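Local coordinates for B-agarase (Agarivorans gilvus, PDB 5Z6P), which hydrolyses agarose as a beta-agarase of glycoside hydrolase family 50, at residues A[138-143]-A[148-153]; A[49-54]-A[204-209]; A[106-111]-A[689-694]; A[67-70]-A[76-79]; A[161-164]-A[169-172]. One frame throughout, in Å; residues are numbered along the deposited sequence.

How the contacts relate
Contact 2 opens the series with strand 51-54. It closes only when strand 199-210 returns, and so spans most of the N-terminal beta domain. Contact 4 is the first short closure within this span, between strands 64-69 and 76-81. Contact 3 opens next, at 106-111. Contacts 1 and 5 follow in series on the loop between strands 135-140 and 168-174, each joining that loop to a strand at one end of it. The Cys151-Cys162 disulfide ties these two together. Contact 3 closes far along the chain at helix 689-704, so it crosses contact 2 and encloses contacts 1 and 5. It links the beta domain to the C-terminal part of the chain. Contacts 2 and 4 share one apolar interior through Phe53, Ile67 and Val79.

Contact 1: residues A[138-143]-A[148-153]; sequences MVELKG and GGACNY
Glu140 reaches across to the backbone of Cys151. Its OE2 accepts a hydrogen bond from Cys151 N at 2.7 Å, with an N-H...O angle of 160°. The donor stands above the carboxylate plane, 36° out of it. The same carboxylate lies against the cysteine side chain, with Glu140 CD 3.6 Å from Cys151 SG. Ala150 packs beside the stem of the glutamate. Its CB sits 3.1 Å from Glu140 O and 3.8 Å from Glu140 CG. The extended glutamate chain, with CG anti to the backbone N (chi1 173°), carries the carboxylate out to the loop.

Further out, Ser211 OG bonds the other oxygen, OE1. Arg125 NH2 holds Cys151 O and makes a weak bond to Glu140 O. Asn152 ND2 folds back onto Ala150 O at 3.0 Å, in the carbonyl plane. Cys151 is also fixed by its disulfide to Cys162. Just past Glu140, the backbone forms a beta bulge, with Leu141 and Lys142 both opposite Phe95.

Both oxygens of this buried carboxylate thus have hydrogen-bond partners. Together with the disulfide, the bond from OE2 anchors the loop after strand 135-140 at Cys151.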
# COMPACT_ATOMS: atom_id res chain seq x y z
N MET A 138 -4.68 20.33 12.42
CA MET A 138 -6.09 20.57 12.14
C MET A 138 -6.71 19.40 11.39
O MET A 138 -6.16 18.96 10.38
CB MET A 138 -6.28 21.84 11.33
CG MET A 138 -5.59 23.08 11.89
SD MET A 138 -6.75 24.14 12.76
CE MET A 138 -7.62 24.95 11.41
N VAL A 139 -7.83 18.90 11.88
CA VAL A 139 -8.58 17.87 11.18
C VAL A 139 -9.92 18.46 10.75
O VAL A 139 -10.80 18.68 11.59
CB VAL A 139 -8.80 16.63 12.05
CG1 VAL A 139 -9.47 15.54 11.25
CG2 VAL A 139 -7.48 16.14 12.60
N GLU A 140 -10.07 18.74 9.46
CA GLU A 140 -11.24 19.46 8.97
C GLU A 140 -12.41 18.54 8.81
O GLU A 140 -12.37 17.58 8.06
CB GLU A 140 -10.95 20.16 7.65
CG GLU A 140 -12.21 20.77 7.02
CD GLU A 140 -11.91 21.89 6.03
OE1 GLU A 140 -11.28 22.89 6.43
OE2 GLU A 140 -12.29 21.75 4.86
N LEU A 141 -13.47 18.83 9.55
CA LEU A 141 -14.66 18.00 9.58
C LEU A 141 -15.78 18.60 8.74
O LEU A 141 -16.77 17.94 8.45
CB LEU A 141 -15.12 17.77 11.02
CG LEU A 141 -14.27 16.83 11.87
CD1 LEU A 141 -14.74 16.81 13.31
CD2 LEU A 141 -14.28 15.43 11.29
N LYS A 142 -15.64 19.86 8.37
CA LYS A 142 -16.60 20.49 7.47
C LYS A 142 -15.93 21.63 6.72
O LYS A 142 -15.15 22.39 7.29
CB LYS A 142 -17.83 21.00 8.24
CG LYS A 142 -18.83 21.76 7.35
CD LYS A 142 -20.28 21.46 7.70
CE LYS A 142 -20.72 22.22 8.94
NZ LYS A 142 -22.18 22.11 9.20
N GLY A 143 -16.23 21.72 5.42
CA GLY A 143 -15.68 22.78 4.59
C GLY A 143 -16.64 23.20 3.49
O GLY A 143 -16.66 24.37 3.10
N GLY A 148 -18.45 19.93 -1.48
CA GLY A 148 -17.41 19.81 -0.47
C GLY A 148 -16.84 18.41 -0.45
O GLY A 148 -16.36 17.92 -1.46
N GLY A 149 -16.85 17.78 0.72
CA GLY A 149 -17.20 18.44 1.95
C GLY A 149 -15.93 18.99 2.56
O GLY A 149 -15.44 20.04 2.16
N ALA A 150 -15.37 18.26 3.52
CA ALA A 150 -14.14 18.68 4.17
C ALA A 150 -12.97 18.66 3.19
O ALA A 150 -12.92 17.81 2.31
CB ALA A 150 -13.85 17.79 5.35
N CYS A 151 -12.03 19.58 3.35
CA CYS A 151 -10.86 19.63 2.48
C CYS A 151 -10.05 18.33 2.56
O CYS A 151 -10.00 17.69 3.60
CB CYS A 151 -9.97 20.83 2.81
SG CYS A 151 -8.98 20.73 4.33
N ASN A 152 -9.43 17.96 1.44
CA ASN A 152 -8.62 16.75 1.37
C ASN A 152 -7.89 16.66 0.04
O ASN A 152 -8.32 17.26 -0.94
CB ASN A 152 -9.50 15.52 1.56
CG ASN A 152 -10.41 15.27 0.38
OD1 ASN A 152 -10.04 14.57 -0.56
ND2 ASN A 152 -11.59 15.86 0.41
N TYR A 153 -6.80 15.89 0.00
CA TYR A 153 -6.07 15.63 -1.24
C TYR A 153 -6.17 14.16 -1.65
O TYR A 153 -5.27 13.61 -2.30
CB TYR A 153 -4.60 16.02 -1.10
CG TYR A 153 -4.34 17.50 -1.00
CD1 TYR A 153 -4.13 18.26 -2.14
CD2 TYR A 153 -4.27 18.13 0.23
CE1 TYR A 153 -3.87 19.62 -2.06
CE2 TYR A 153 -4.01 19.48 0.33
CZ TYR A 153 -3.81 20.22 -0.82
OH TYR A 153 -3.56 21.57 -0.72

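Contact 2: residues A[49-54]-A[204-209]; sequences EEFSFS and SNFRLQ
Phe51 and Phe206 meet edge to face between the layers of the N-terminal domain, whose facing strands are consistent with a beta-sandwich. Strand 51-54 pairs with strand 76-81. Strand 199-210 belongs to the other layer, beside strands 64-69 and 95-103. The two backbones are far apart, with Phe51 CA and Phe206 CA separated by 12.1 Å. The rings bridge the gap. Phe206 is buried, while Phe51 keeps some exposure.

The tight part is this T-shaped pair. The edge of Phe51 points at one face of Phe206. The ring centroids are 5.8 Å apart and the planes stand at 70°. Phe51 CZ is the atom over the face, set toward the rim of the Phe206 ring, and its closest approach is 4.3 Å to Phe206 CE1. In Phe206, CG is anti to the carbonyl carbon (chi1 -68°), which sends the ring inward to meet Phe51. The surroundings are also apolar. Phe40 makes a second edge-to-face pair with Phe51, and Val79, Ile81 and Leu65 pack on it. Phe97 and Phe99 lie against Phe206.

The other side of strand 199-210 is polar and more open to solvent. Asn205 is exposed, and Arg207 and Gln209 partly so. Hydrogen bonds rather than packing hold this side. Arg207 makes a salt bridge from NH1 to Asp100 and a bond from NH2 to Ser136. Along the strand, Arg207 NH1 gives a 2.9 Å bond to Asn205 O. Arg207 NE gives a 2.8 Å bond to Gln209 OE1, lying above the plane of that amide carbonyl.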
# COMPACT_ATOMS: atom_id res chain seq x y z
N GLU A 49 -12.73 13.86 32.46
CA GLU A 49 -13.27 12.51 32.44
C GLU A 49 -13.29 11.90 31.03
O GLU A 49 -13.31 10.67 30.88
CB GLU A 49 -14.67 12.52 33.06
CG GLU A 49 -14.97 11.33 34.00
CD GLU A 49 -14.19 11.37 35.33
OE1 GLU A 49 -14.55 12.16 36.23
OE2 GLU A 49 -13.22 10.62 35.49
N GLU A 50 -13.24 12.74 30.00
CA GLU A 50 -13.33 12.25 28.62
C GLU A 50 -12.14 11.39 28.21
O GLU A 50 -12.24 10.65 27.24
CB GLU A 50 -13.47 13.41 27.63
CG GLU A 50 -14.81 14.13 27.65
CD GLU A 50 -14.80 15.35 28.56
OE1 GLU A 50 -13.89 15.46 29.41
OE2 GLU A 50 -15.71 16.19 28.42
N PHE A 51 -11.03 11.47 28.93
CA PHE A 51 -9.80 10.81 28.49
C PHE A 51 -9.55 9.41 29.05
O PHE A 51 -9.59 9.22 30.25
CB PHE A 51 -8.60 11.67 28.83
CG PHE A 51 -8.41 12.85 27.92
CD1 PHE A 51 -9.09 14.03 28.15
CD2 PHE A 51 -7.55 12.78 26.85
CE1 PHE A 51 -8.92 15.10 27.33
CE2 PHE A 51 -7.38 13.86 26.03
CZ PHE A 51 -8.06 15.01 26.26
N SER A 52 -9.28 8.46 28.18
CA SER A 52 -8.77 7.16 28.59
C SER A 52 -7.66 6.71 27.65
O SER A 52 -7.45 7.30 26.59
CB SER A 52 -9.88 6.11 28.65
OG SER A 52 -10.67 6.10 27.48
N PHE A 53 -6.96 5.65 28.04
CA PHE A 53 -5.72 5.26 27.38
C PHE A 53 -5.60 3.75 27.28
O PHE A 53 -6.16 3.02 28.08
CB PHE A 53 -4.51 5.82 28.14
CG PHE A 53 -4.54 7.33 28.28
CD1 PHE A 53 -5.21 7.93 29.33
CD2 PHE A 53 -3.92 8.13 27.34
CE1 PHE A 53 -5.25 9.30 29.43
CE2 PHE A 53 -3.95 9.50 27.45
CZ PHE A 53 -4.62 10.09 28.49
N SER A 54 -4.88 3.30 26.26
CA SER A 54 -4.53 1.91 26.10
C SER A 54 -3.10 1.78 25.57
O SER A 54 -2.81 2.21 24.45
CB SER A 54 -5.50 1.21 25.17
OG SER A 54 -4.95 -0.01 24.72
N SER A 204 -1.53 19.47 23.90
CA SER A 204 -2.12 20.61 24.59
C SER A 204 -3.11 21.28 23.62
O SER A 204 -3.12 21.02 22.43
CB SER A 204 -1.01 21.58 25.07
OG SER A 204 -0.40 22.18 23.94
N ASN A 205 -3.94 22.16 24.17
CA ASN A 205 -4.69 23.10 23.37
C ASN A 205 -5.68 22.48 22.40
O ASN A 205 -5.90 22.98 21.30
CB ASN A 205 -3.67 23.95 22.65
CG ASN A 205 -2.79 24.79 23.58
OD1 ASN A 205 -2.59 25.97 23.25
ND2 ASN A 205 -2.60 24.35 24.85
N PHE A 206 -6.35 21.43 22.88
CA PHE A 206 -7.49 20.87 22.19
C PHE A 206 -8.57 21.92 22.08
O PHE A 206 -8.88 22.61 23.04
CB PHE A 206 -8.04 19.61 22.91
CG PHE A 206 -7.12 18.43 22.86
CD1 PHE A 206 -6.15 18.27 23.83
CD2 PHE A 206 -7.20 17.50 21.85
CE1 PHE A 206 -5.30 17.20 23.81
CE2 PHE A 206 -6.34 16.42 21.82
CZ PHE A 206 -5.39 16.28 22.80
N ARG A 207 -9.15 22.02 20.88
CA ARG A 207 -10.06 23.10 20.53
C ARG A 207 -10.82 22.78 19.27
O ARG A 207 -10.44 21.89 18.50
CB ARG A 207 -9.27 24.39 20.32
CG ARG A 207 -8.33 24.33 19.14
CD ARG A 207 -7.20 25.32 19.30
NE ARG A 207 -6.34 25.41 18.13
CZ ARG A 207 -5.13 24.89 18.04
NH1 ARG A 207 -4.62 24.22 19.05
NH2 ARG A 207 -4.41 25.04 16.94
N LEU A 208 -11.91 23.51 19.06
CA LEU A 208 -12.57 23.58 17.76
C LEU A 208 -12.12 24.88 17.12
O LEU A 208 -12.10 25.93 17.78
CB LEU A 208 -14.09 23.50 17.90
CG LEU A 208 -14.58 22.15 18.42
CD1 LEU A 208 -16.05 22.19 18.74
CD2 LEU A 208 -14.30 21.06 17.41
N GLN A 209 -11.74 24.82 15.85
CA GLN A 209 -11.20 25.98 15.18
C GLN A 209 -11.86 26.20 13.83
O GLN A 209 -11.93 25.28 13.02
CB GLN A 209 -9.69 25.85 15.01
CG GLN A 209 -9.03 27.08 14.44
CD GLN A 209 -7.63 27.28 14.97
OE1 GLN A 209 -7.38 27.17 16.17
NE2 GLN A 209 -6.70 27.59 14.07

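Contact 3: residues A[106-111]-A[689-694]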
# COMPACT_ATOMS: atom_id res chain seq x y z
N GLU A 106 14.00 11.59 19.21
CA GLU A 106 14.83 11.99 18.08
C GLU A 106 14.09 11.76 16.74
O GLU A 106 14.37 12.43 15.76
CB GLU A 106 16.16 11.23 18.09
CG GLU A 106 17.04 11.61 19.28
CD GLU A 106 18.19 10.65 19.49
OE1 GLU A 106 18.83 10.72 20.56
OE2 GLU A 106 18.43 9.82 18.59
N HIS A 107 13.15 10.82 16.74
CA HIS A 107 12.34 10.47 15.56
C HIS A 107 10.92 11.05 15.59
O HIS A 107 10.41 11.41 16.66
CB HIS A 107 12.25 8.95 15.44
CG HIS A 107 11.72 8.29 16.68
ND1 HIS A 107 12.55 7.80 17.67
CD2 HIS A 107 10.46 8.08 17.11
CE1 HIS A 107 11.81 7.31 18.65
NE2 HIS A 107 10.54 7.47 18.33
N SER A 108 10.27 11.13 14.43
CA SER A 108 8.90 11.62 14.36
C SER A 108 7.91 10.57 14.85
O SER A 108 8.25 9.41 15.05
CB SER A 108 8.52 12.04 12.93
OG SER A 108 8.53 10.93 12.04
N THR A 109 6.67 11.01 15.01
CA THR A 109 5.53 10.14 15.28
C THR A 109 4.50 10.30 14.19
O THR A 109 4.08 11.43 13.86
CB THR A 109 4.86 10.47 16.63
OG1 THR A 109 5.81 10.33 17.68
CG2 THR A 109 3.68 9.56 16.87
N GLN A 110 4.07 9.19 13.62
CA GLN A 110 2.88 9.20 12.80
C GLN A 110 1.68 8.86 13.67
O GLN A 110 1.57 7.76 14.21
CB GLN A 110 3.00 8.23 11.63
CG GLN A 110 1.74 8.16 10.76
CD GLN A 110 1.89 7.18 9.61
OE1 GLN A 110 2.90 6.49 9.50
NE2 GLN A 110 0.88 7.11 8.75
N MET A 111 0.79 9.83 13.80
CA MET A 111 -0.40 9.67 14.61
C MET A 111 -1.68 9.74 13.79
O MET A 111 -1.88 10.66 13.02
CB MET A 111 -0.42 10.75 15.69
CG MET A 111 -1.66 10.74 16.50
SD MET A 111 -1.68 12.09 17.69
CE MET A 111 -3.36 12.50 17.62
N GLN A 689 13.12 13.96 4.24
CA GLN A 689 13.78 13.01 3.34
C GLN A 689 14.82 12.18 4.09
O GLN A 689 14.97 10.99 3.84
CB GLN A 689 14.46 13.74 2.17
CG GLN A 689 13.48 14.38 1.17
CD GLN A 689 12.39 13.41 0.75
OE1 GLN A 689 12.67 12.31 0.27
NE2 GLN A 689 11.15 13.79 0.98
N GLN A 690 15.53 12.81 5.01
CA GLN A 690 16.55 12.09 5.76
C GLN A 690 15.91 10.96 6.58
O GLN A 690 16.43 9.86 6.63
CB GLN A 690 17.33 13.03 6.67
CG GLN A 690 18.49 12.37 7.38
CD GLN A 690 19.13 13.27 8.43
OE1 GLN A 690 18.62 14.33 8.75
NE2 GLN A 690 20.27 12.84 8.97
N GLU A 691 14.77 11.25 7.19
CA GLU A 691 14.11 10.25 8.02
C GLU A 691 13.49 9.12 7.18
O GLU A 691 13.32 8.01 7.68
CB GLU A 691 13.06 10.89 8.91
CG GLU A 691 12.54 9.89 9.95
CD GLU A 691 11.71 10.51 11.05
OE1 GLU A 691 10.63 11.08 10.78
OE2 GLU A 691 12.14 10.40 12.21
N ARG A 692 13.16 9.41 5.93
CA ARG A 692 12.65 8.39 5.02
C ARG A 692 13.65 7.25 4.89
O ARG A 692 13.29 6.07 4.98
CB ARG A 692 12.37 8.98 3.64
CG ARG A 692 11.11 9.82 3.52
CD ARG A 692 10.87 10.22 2.06
NE ARG A 692 10.56 9.05 1.24
CZ ARG A 692 10.86 8.90 -0.04
NH1 ARG A 692 11.52 9.86 -0.70
NH2 ARG A 692 10.52 7.78 -0.67
N GLY A 693 14.90 7.62 4.64
CA GLY A 693 15.99 6.68 4.54
C GLY A 693 16.20 5.95 5.87
O GLY A 693 16.36 4.74 5.86
N GLN A 694 16.18 6.66 6.98
CA GLN A 694 16.30 6.02 8.30
C GLN A 694 15.18 4.98 8.50
O GLN A 694 15.42 3.86 8.97
CB GLN A 694 16.25 7.05 9.44
CG GLN A 694 17.52 7.90 9.60
CD GLN A 694 17.30 9.14 10.48
OE1 GLN A 694 16.18 9.62 10.63
NE2 GLN A 694 18.37 9.66 11.05
O HOH W 1 13.80 12.76 12.89
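The carboxylate of Glu691 is the flat group that meets Ser108, and both of its oxygens take part. OE2 uses its syn lone pair, on the side of OE1, to accept Ser108 N at 3.0 Å, with an N-H...O angle of 164°. OE1 takes the hydroxyl of the same residue, with Ser108 OG to Glu691 OE1 at 2.5 Å. That distance is very short and should be read with caution. A second flat group, the Arg692 guanidinium, stays within the helix, with Gln689 in plane at its edge. One serine thus grips both carboxylate oxygens, through its backbone and its side chain. His107 brings carbon to the same place, with CA 3.4 Å from Glu691 OE2. Its imidazole turns elsewhere and bonds Asp198 O through NE2.

The glutamate chain runs out straight from helix 689-704. CG is anti to the backbone N (chi1 -170°) and the next torsion is also extended, so the acid group spans the gap to the loop before strand 109-117. A water donates to Glu691 OE2 at 3.0 Å and to Glu106 O at 2.9 Å.

Second-shell partners fix both groups. Cys687 N bonds Glu691 OE1, just ahead of the helix. Asn128 ND2 bonds Ser108 OG. Nearby, Gln110 reaches the backbone of Leu683 and Thr685, so the beta domain meets this region at more than one point.

The buried carboxylate thus has two donors on each oxygen. Such a set is consistent with an ionised glutamate whose charge is spread over four hydrogen bonds. It makes a polar clasp between the N-terminal domain and the C-terminal region.

Contact 4: residues A[67-70]-A[76-79]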
# COMPACT_ATOMS: atom_id res chain seq x y z
N ILE A 67 2.34 12.06 27.04
CA ILE A 67 2.04 10.66 26.75
C ILE A 67 3.26 9.92 26.26
O ILE A 67 4.03 10.43 25.45
CB ILE A 67 0.90 10.50 25.69
CG1 ILE A 67 1.19 11.30 24.43
CG2 ILE A 67 -0.45 10.91 26.27
CD1 ILE A 67 0.28 10.95 23.28
N LYS A 68 3.46 8.73 26.81
CA LYS A 68 4.43 7.78 26.31
C LYS A 68 3.68 6.60 25.70
O LYS A 68 3.07 5.81 26.42
CB LYS A 68 5.38 7.30 27.41
CG LYS A 68 6.40 6.30 26.91
CD LYS A 68 7.35 5.80 28.01
CE LYS A 68 8.25 4.69 27.46
NZ LYS A 68 9.26 4.22 28.44
N ALA A 69 3.71 6.49 24.38
CA ALA A 69 3.06 5.38 23.71
C ALA A 69 4.01 4.19 23.72
O ALA A 69 5.15 4.31 23.28
CB ALA A 69 2.65 5.76 22.28
N LEU A 70 3.54 3.07 24.23
CA LEU A 70 4.35 1.87 24.33
C LEU A 70 4.21 1.03 23.07
O LEU A 70 3.81 -0.13 23.12
CB LEU A 70 3.96 1.05 25.56
CG LEU A 70 3.72 1.78 26.88
CD1 LEU A 70 3.49 0.76 28.00
CD2 LEU A 70 4.87 2.73 27.22
N TYR A 76 -1.01 -1.83 18.92
CA TYR A 76 -1.95 -0.70 19.01
C TYR A 76 -1.82 0.12 20.29
O TYR A 76 -1.96 -0.41 21.38
CB TYR A 76 -3.40 -1.19 18.92
CG TYR A 76 -3.74 -1.83 17.60
CD1 TYR A 76 -3.91 -1.06 16.46
CD2 TYR A 76 -3.90 -3.21 17.50
CE1 TYR A 76 -4.23 -1.64 15.25
CE2 TYR A 76 -4.22 -3.81 16.28
CZ TYR A 76 -4.38 -3.01 15.16
OH TYR A 76 -4.69 -3.57 13.94
N THR A 77 -1.56 1.41 20.15
CA THR A 77 -1.63 2.33 21.28
C THR A 77 -2.59 3.45 20.95
O THR A 77 -2.62 3.92 19.82
CB THR A 77 -0.26 2.91 21.66
OG1 THR A 77 0.16 3.89 20.70
CG2 THR A 77 0.76 1.83 21.75
N SER A 78 -3.37 3.86 21.94
CA SER A 78 -4.43 4.85 21.73
C SER A 78 -4.64 5.77 22.91
O SER A 78 -4.56 5.38 24.07
CB SER A 78 -5.77 4.16 21.42
OG SER A 78 -5.63 3.13 20.48
N VAL A 79 -4.91 7.02 22.58
CA VAL A 79 -5.58 7.96 23.45
C VAL A 79 -7.05 8.03 23.00
O VAL A 79 -7.31 8.23 21.82
CB VAL A 79 -4.95 9.35 23.36
CG1 VAL A 79 -5.71 10.32 24.27
CG2 VAL A 79 -3.45 9.30 23.66
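The interior of the N-terminal beta domain, probably a beta-sandwich, is lined here by two consecutive strands. Ile67 and Ala69 of strand 64-69 face Val79 and Thr77 of strand 76-81. The touching parts run nearly antiparallel, 160° apart, but they do not pair as a hairpin. The backbones of Ile67 and Ala69 pair instead with Leu201 and His199 of strand 199-210, and that of Thr77 with Ile192 of strand 185-193. The two strands therefore meet through their side chains.

Ile67 extends its CD1 methyl to Val79 CG2 at 4.1 Å, and the two side chains cross obliquely. In Ile67, CG1 lies between the backbone N and the carbonyl carbon (chi1 53°), and the chain then runs on extended to CD1. Phe53 packs on both residues, and Phe51 on Val79.

Nearer the turn, the strands come closer. Ala69 CA and Thr77 CA are 6.1 Å apart. The small alanine methyl lies against the threonine hydroxyl, with Ala69 CB 3.5 Å from Thr77 OG1. That hydroxyl is buried, and its hydrogen-bond partner is Ile192 O on the neighbouring strand. The threonine methyl branches the other way, to the residue just after strand 64-69, where Thr77 CG2 rests 3.8 Å from Leu70 C.

Contact 5: residues A[161-164]-A[169-172]; sequences PCPW and VYAT
Pro163 lies over one face of the Tyr170 ring in a CH-pi contact. Its CD sits 3.7 Å from the ring centroid and only 10° off the ring normal, so it is almost straight above the centre. The proline ring spreads outward from there, with Pro163 CG 3.5 Å from Tyr170 CE1.

Cys162 approaches the base of the same side chain. Its CB meets Tyr170 CB at 3.7 Å. The sulfur is set to one side in an oblique sulfur-aromatic contact, with Cys162 SG 5.1 Å from the ring centroid. In Tyr170, CG is anti to the carbonyl carbon (chi1 -88°), and this lays the ring along the Cys162-Pro163 pair. A water joins the two backbones. It donates to Pro163 O and accepts from Tyr170 N at 3.0 Å.

The phenol oxygen, Tyr170 OH, bonds Ser211 OG, so the ring is anchored at its far end too. Ser211 OG also bonds Glu140 OE1, and so joins this contact to 138-143, as the disulfide joins it to 148-153.

Tyr170 stands on strand 168-174, which runs parallel to strand 135-140 and antiparallel to strand 122-129. Met138 and Glu140 of the former touch Tyr170, and Arg125 of the latter touches Cys162. The loop is thus pinned against these strands.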
# COMPACT_ATOMS: atom_id res chain seq x y z
N PRO A 161 -8.51 21.28 -1.90
CA PRO A 161 -7.22 21.40 -1.22
C PRO A 161 -7.31 22.01 0.17
O PRO A 161 -8.02 22.99 0.38
CB PRO A 161 -6.42 22.31 -2.16
CG PRO A 161 -7.42 22.99 -2.98
CD PRO A 161 -8.51 22.00 -3.18
N CYS A 162 -6.63 21.38 1.13
CA CYS A 162 -6.36 21.99 2.42
C CYS A 162 -5.22 22.98 2.26
O CYS A 162 -4.37 22.80 1.38
CB CYS A 162 -5.99 20.95 3.46
SG CYS A 162 -7.26 19.75 3.81
N PRO A 163 -5.19 24.01 3.11
CA PRO A 163 -4.02 24.88 3.15
C PRO A 163 -2.73 24.07 3.26
O PRO A 163 -2.68 23.16 4.08
CB PRO A 163 -4.26 25.72 4.40
CG PRO A 163 -5.74 25.81 4.50
CD PRO A 163 -6.25 24.46 4.03
N TRP A 164 -1.75 24.36 2.42
CA TRP A 164 -0.43 23.74 2.54
C TRP A 164 0.60 24.87 2.75
O TRP A 164 0.28 26.03 2.53
CB TRP A 164 -0.08 22.89 1.31
CG TRP A 164 0.50 23.69 0.19
CD1 TRP A 164 -0.18 24.51 -0.68
CD2 TRP A 164 1.88 23.76 -0.19
NE1 TRP A 164 0.70 25.09 -1.56
CE2 TRP A 164 1.96 24.64 -1.29
CE3 TRP A 164 3.04 23.16 0.28
CZ2 TRP A 164 3.17 24.95 -1.91
CZ3 TRP A 164 4.24 23.46 -0.34
CH2 TRP A 164 4.30 24.34 -1.42
N VAL A 169 -0.65 22.48 10.51
CA VAL A 169 -0.64 21.30 9.68
C VAL A 169 -2.06 20.79 9.54
O VAL A 169 -2.72 20.52 10.55
CB VAL A 169 0.24 20.19 10.27
CG1 VAL A 169 0.10 18.89 9.42
CG2 VAL A 169 1.68 20.62 10.33
N TYR A 170 -2.53 20.68 8.30
CA TYR A 170 -3.82 20.06 8.04
C TYR A 170 -3.66 18.55 7.87
O TYR A 170 -2.94 18.09 6.99
CB TYR A 170 -4.45 20.70 6.81
CG TYR A 170 -5.27 21.94 7.13
CD1 TYR A 170 -4.67 23.16 7.35
CD2 TYR A 170 -6.64 21.85 7.26
CE1 TYR A 170 -5.41 24.27 7.67
CE2 TYR A 170 -7.39 22.96 7.58
CZ TYR A 170 -6.77 24.17 7.79
OH TYR A 170 -7.48 25.32 8.10
N ALA A 171 -4.30 17.79 8.75
CA ALA A 171 -4.18 16.34 8.76
C ALA A 171 -4.58 15.73 7.42
O ALA A 171 -5.47 16.23 6.76
CB ALA A 171 -5.05 15.75 9.89
N THR A 172 -3.90 14.66 7.03
CA THR A 172 -4.15 14.01 5.75
C THR A 172 -5.28 13.00 5.86
O THR A 172 -5.19 12.07 6.66
CB THR A 172 -2.91 13.27 5.25
OG1 THR A 172 -1.82 14.18 5.13
CG2 THR A 172 -3.18 12.62 3.91
O HOH W 2 -0.99 21.27 5.85